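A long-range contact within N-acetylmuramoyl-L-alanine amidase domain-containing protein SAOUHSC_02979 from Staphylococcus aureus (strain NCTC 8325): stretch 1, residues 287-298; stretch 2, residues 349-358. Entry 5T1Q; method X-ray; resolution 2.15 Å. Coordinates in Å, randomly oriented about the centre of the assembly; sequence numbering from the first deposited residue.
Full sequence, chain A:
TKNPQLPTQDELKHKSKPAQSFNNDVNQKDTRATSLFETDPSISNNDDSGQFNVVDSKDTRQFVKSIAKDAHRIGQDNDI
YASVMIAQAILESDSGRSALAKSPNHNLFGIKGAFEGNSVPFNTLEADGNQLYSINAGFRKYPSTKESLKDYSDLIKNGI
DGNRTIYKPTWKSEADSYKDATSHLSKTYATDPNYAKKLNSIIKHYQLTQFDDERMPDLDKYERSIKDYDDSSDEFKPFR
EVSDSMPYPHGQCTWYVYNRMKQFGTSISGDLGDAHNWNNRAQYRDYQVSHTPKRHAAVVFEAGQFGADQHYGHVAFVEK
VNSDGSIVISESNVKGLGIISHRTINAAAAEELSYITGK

Stretch 1 287-298: YQVSHTPKRHAA
Stretch 2 (349-358) AAEELSYITG

What fills the apolar centre of the contact? The Tyr355 ring (chi1 -59°, m; chi2 85°) lies under the loop that follows Ser290. Pro293 CA sits 3.5 Å from the Tyr355 ring centroid, 7° off the ring normal, a CH-pi contact over the face, and Pro293 CG reaches Ala350 CB at 4.3 Å. Ala297 CB packs on Tyr355 CB at 4.0 Å. Tyr355 OH donates to Ala350 O at 2.6 Å, tying the ring to the turn before its own strand. Beyond it, Ile356 (m, t) meets Ala298 CB through CB at 4.2 Å, Tyr287 CB through CG2 at 4.0 Å and Val289 CG2 (chi1 t) through CG1 at 4.2 Å.

How does the backbone fix the register? Stretch 2 is extended from Ser354 to Thr357 and receives stretch 1 along both its edges. The strand through Val289 and Ser290 runs antiparallel to it at 165°, axes 4.8 Å apart. Ser290 pairs with Tyr355: Ser290 N to Tyr355 O is 3.1 Å, Tyr355 N to Ser290 O 2.8 Å. Val289 faces Ile356 without hydrogen bonds, CA to CA 4.6 Å. Ala298 takes the other edge, with Ala298 N to Ile356 O 3.0 Å and Ile356 N to Ala298 O 2.8 Å.

What lets one short segment reach both edges? A loop crosses Tyr355, and a type II turn from Lys294 to Ala297, with His296 at phi/psi 65/21, leads into Ala298. Thr292 N bonds Ser290 OG at 3.1 Å as the loop begins.

Where does the contact become polar? His291 (chi1 -66°, chi2 -73°) donates from ND1 to Leu353 O at 3.1 Å, beside the type I turn Ala350-Leu353. Lys294, with chi1 to chi4 all t, extends NZ to Thr357 OG1 at 2.7 Å. Water 1 bridges Gln288 N and Thr357 O, each at 2.7 Å.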

# COMPACT_ATOMS: atom_id res chain seq x y z
N TYR A 287 -12.08 -14.53 23.57
CA TYR A 287 -11.52 -15.29 22.45
C TYR A 287 -10.71 -16.45 23.02
O TYR A 287 -10.22 -16.35 24.14
CB TYR A 287 -10.61 -14.42 21.61
CG TYR A 287 -11.33 -13.42 20.78
CD1 TYR A 287 -11.75 -12.21 21.32
CD2 TYR A 287 -11.59 -13.66 19.45
CE1 TYR A 287 -12.43 -11.28 20.55
CE2 TYR A 287 -12.27 -12.75 18.67
CZ TYR A 287 -12.69 -11.56 19.24
OH TYR A 287 -13.36 -10.65 18.46
N GLN A 288 -10.60 -17.54 22.25
CA GLN A 288 -9.77 -18.69 22.64
C GLN A 288 -8.33 -18.26 22.34
O GLN A 288 -8.01 -17.90 21.21
CB GLN A 288 -10.09 -19.95 21.79
CG GLN A 288 -11.57 -20.37 21.74
CD GLN A 288 -11.94 -21.15 20.45
OE1 GLN A 288 -12.95 -20.85 19.79
NE2 GLN A 288 -11.08 -22.10 20.05
N VAL A 289 -7.47 -18.29 23.36
CA VAL A 289 -6.08 -17.88 23.20
C VAL A 289 -5.21 -18.91 23.90
O VAL A 289 -5.49 -19.27 25.05
CB VAL A 289 -5.80 -16.51 23.86
CG1 VAL A 289 -4.36 -16.05 23.58
CG2 VAL A 289 -6.78 -15.45 23.39
N SER A 290 -4.17 -19.41 23.22
CA SER A 290 -3.25 -20.35 23.85
C SER A 290 -1.87 -20.34 23.18
O SER A 290 -1.66 -19.67 22.15
CB SER A 290 -3.83 -21.77 23.85
OG SER A 290 -3.54 -22.46 22.65
N HIS A 291 -0.95 -21.11 23.76
CA HIS A 291 0.40 -21.28 23.23
C HIS A 291 0.51 -22.43 22.22
O HIS A 291 1.61 -22.71 21.72
CB HIS A 291 1.40 -21.48 24.39
CG HIS A 291 1.56 -20.28 25.26
ND1 HIS A 291 2.24 -19.15 24.86
CD2 HIS A 291 1.13 -20.03 26.52
CE1 HIS A 291 2.23 -18.26 25.83
NE2 HIS A 291 1.56 -18.76 26.85
N THR A 292 -0.61 -23.09 21.90
CA THR A 292 -0.63 -24.17 20.93
C THR A 292 -0.80 -23.59 19.52
O THR A 292 -1.78 -22.89 19.25
CB THR A 292 -1.78 -25.16 21.21
OG1 THR A 292 -1.61 -25.69 22.52
CG2 THR A 292 -1.78 -26.34 20.21
N PRO A 293 0.17 -23.85 18.62
CA PRO A 293 0.00 -23.29 17.28
C PRO A 293 -1.27 -23.80 16.60
O PRO A 293 -1.63 -24.97 16.74
CB PRO A 293 1.27 -23.77 16.54
CG PRO A 293 2.27 -23.96 17.63
CD PRO A 293 1.46 -24.56 18.74
N LYS A 294 -1.95 -22.92 15.88
CA LYS A 294 -3.21 -23.29 15.26
C LYS A 294 -3.41 -22.59 13.93
O LYS A 294 -3.20 -21.38 13.79
CB LYS A 294 -4.34 -22.95 16.22
CG LYS A 294 -5.71 -23.40 15.79
CD LYS A 294 -6.70 -23.07 16.88
CE LYS A 294 -8.12 -23.30 16.44
NZ LYS A 294 -9.00 -23.05 17.61
N ARG A 295 -3.86 -23.38 12.97
CA ARG A 295 -4.10 -22.93 11.62
C ARG A 295 -5.16 -21.82 11.59
O ARG A 295 -6.19 -21.94 12.23
CB ARG A 295 -4.53 -24.11 10.76
CG ARG A 295 -4.69 -23.81 9.28
CD ARG A 295 -5.02 -25.08 8.52
NE ARG A 295 -5.15 -24.81 7.09
CZ ARG A 295 -6.30 -24.58 6.46
NH1 ARG A 295 -6.30 -24.35 5.15
NH2 ARG A 295 -7.47 -24.59 7.12
N HIS A 296 -4.86 -20.75 10.87
CA HIS A 296 -5.73 -19.58 10.71
C HIS A 296 -6.01 -18.76 11.97
O HIS A 296 -6.98 -17.99 12.04
CB HIS A 296 -7.04 -19.93 9.99
CG HIS A 296 -6.84 -20.44 8.59
ND1 HIS A 296 -7.78 -21.18 7.93
CD2 HIS A 296 -5.76 -20.37 7.77
CE1 HIS A 296 -7.32 -21.50 6.72
NE2 HIS A 296 -6.10 -21.01 6.60
N ALA A 297 -5.14 -18.91 12.95
CA ALA A 297 -5.22 -18.12 14.14
C ALA A 297 -4.34 -16.90 13.91
O ALA A 297 -3.49 -16.90 13.01
CB ALA A 297 -4.70 -18.91 15.33
N ALA A 298 -4.59 -15.84 14.67
CA ALA A 298 -3.70 -14.68 14.68
C ALA A 298 -2.56 -15.09 15.62
O ALA A 298 -2.83 -15.63 16.70
CB ALA A 298 -4.42 -13.46 15.22
N ALA A 349 10.45 -21.77 18.80
CA ALA A 349 9.97 -20.39 18.90
C ALA A 349 8.42 -20.30 18.82
O ALA A 349 7.80 -19.51 19.54
CB ALA A 349 10.59 -19.53 17.80
N ALA A 350 7.82 -21.07 17.92
CA ALA A 350 6.36 -21.07 17.74
C ALA A 350 5.60 -21.43 18.99
O ALA A 350 4.55 -20.87 19.26
CB ALA A 350 5.97 -22.01 16.62
N GLU A 351 6.15 -22.36 19.77
CA GLU A 351 5.49 -22.79 21.01
C GLU A 351 5.49 -21.71 22.10
O GLU A 351 4.82 -21.86 23.13
CB GLU A 351 6.13 -24.10 21.49
CG GLU A 351 5.80 -25.23 20.52
CD GLU A 351 6.62 -26.48 20.71
OE1 GLU A 351 6.76 -27.23 19.72
OE2 GLU A 351 7.10 -26.73 21.84
N GLU A 352 6.21 -20.62 21.86
CA GLU A 352 6.31 -19.51 22.82
C GLU A 352 5.45 -18.33 22.45
O GLU A 352 5.44 -17.32 23.17
CB GLU A 352 7.76 -19.03 22.94
CG GLU A 352 8.74 -20.10 23.38
CD GLU A 352 8.35 -20.71 24.69
OE1 GLU A 352 7.68 -20.03 25.48
OE2 GLU A 352 8.70 -21.89 24.93
N LEU A 353 4.76 -18.43 21.33
CA LEU A 353 3.89 -17.36 20.88
C LEU A 353 2.45 -17.64 21.32
O LEU A 353 2.15 -18.73 21.80
CB LEU A 353 3.98 -17.25 19.36
CG LEU A 353 5.39 -17.02 18.84
CD1 LEU A 353 5.40 -17.04 17.33
CD2 LEU A 353 5.97 -15.70 19.35
N SER A 354 1.58 -16.62 21.19
CA SER A 354 0.16 -16.75 21.52
C SER A 354 -0.65 -16.80 20.26
O SER A 354 -0.39 -16.04 19.33
CB SER A 354 -0.32 -15.59 22.36
OG SER A 354 0.21 -15.67 23.64
N TYR A 355 -1.62 -17.70 20.23
CA TYR A 355 -2.50 -17.90 19.07
C TYR A 355 -3.94 -17.57 19.44
O TYR A 355 -4.47 -18.13 20.38
CB TYR A 355 -2.39 -19.33 18.60
CG TYR A 355 -0.97 -19.66 18.21
CD1 TYR A 355 -0.04 -20.09 19.19
CD2 TYR A 355 -0.52 -19.50 16.91
CE1 TYR A 355 1.29 -20.33 18.85
CE2 TYR A 355 0.80 -19.75 16.57
CZ TYR A 355 1.70 -20.16 17.55
OH TYR A 355 3.00 -20.44 17.22
N ILE A 356 -4.54 -16.63 18.71
CA ILE A 356 -5.92 -16.22 18.96
C ILE A 356 -6.83 -16.83 17.91
O ILE A 356 -6.66 -16.59 16.71
CB ILE A 356 -6.06 -14.68 18.88
CG1 ILE A 356 -5.08 -13.98 19.83
CG2 ILE A 356 -7.49 -14.25 19.19
CD1 ILE A 356 -4.93 -12.49 19.58
N THR A 357 -7.81 -17.61 18.34
CA THR A 357 -8.81 -18.15 17.42
C THR A 357 -9.89 -17.10 17.28
O THR A 357 -10.42 -16.64 18.27
CB THR A 357 -9.41 -19.46 17.95
OG1 THR A 357 -8.36 -20.43 18.09
CG2 THR A 357 -10.50 -20.02 17.00
N GLY A 358 -10.19 -16.69 16.04
CA GLY A 358 -11.25 -15.68 15.81
C GLY A 358 -12.65 -16.27 15.97
O GLY A 358 -12.81 -17.49 16.00
O HOH W 1 -12.14 -17.73 20.01
O HOH W 2 -9.08 -18.23 13.74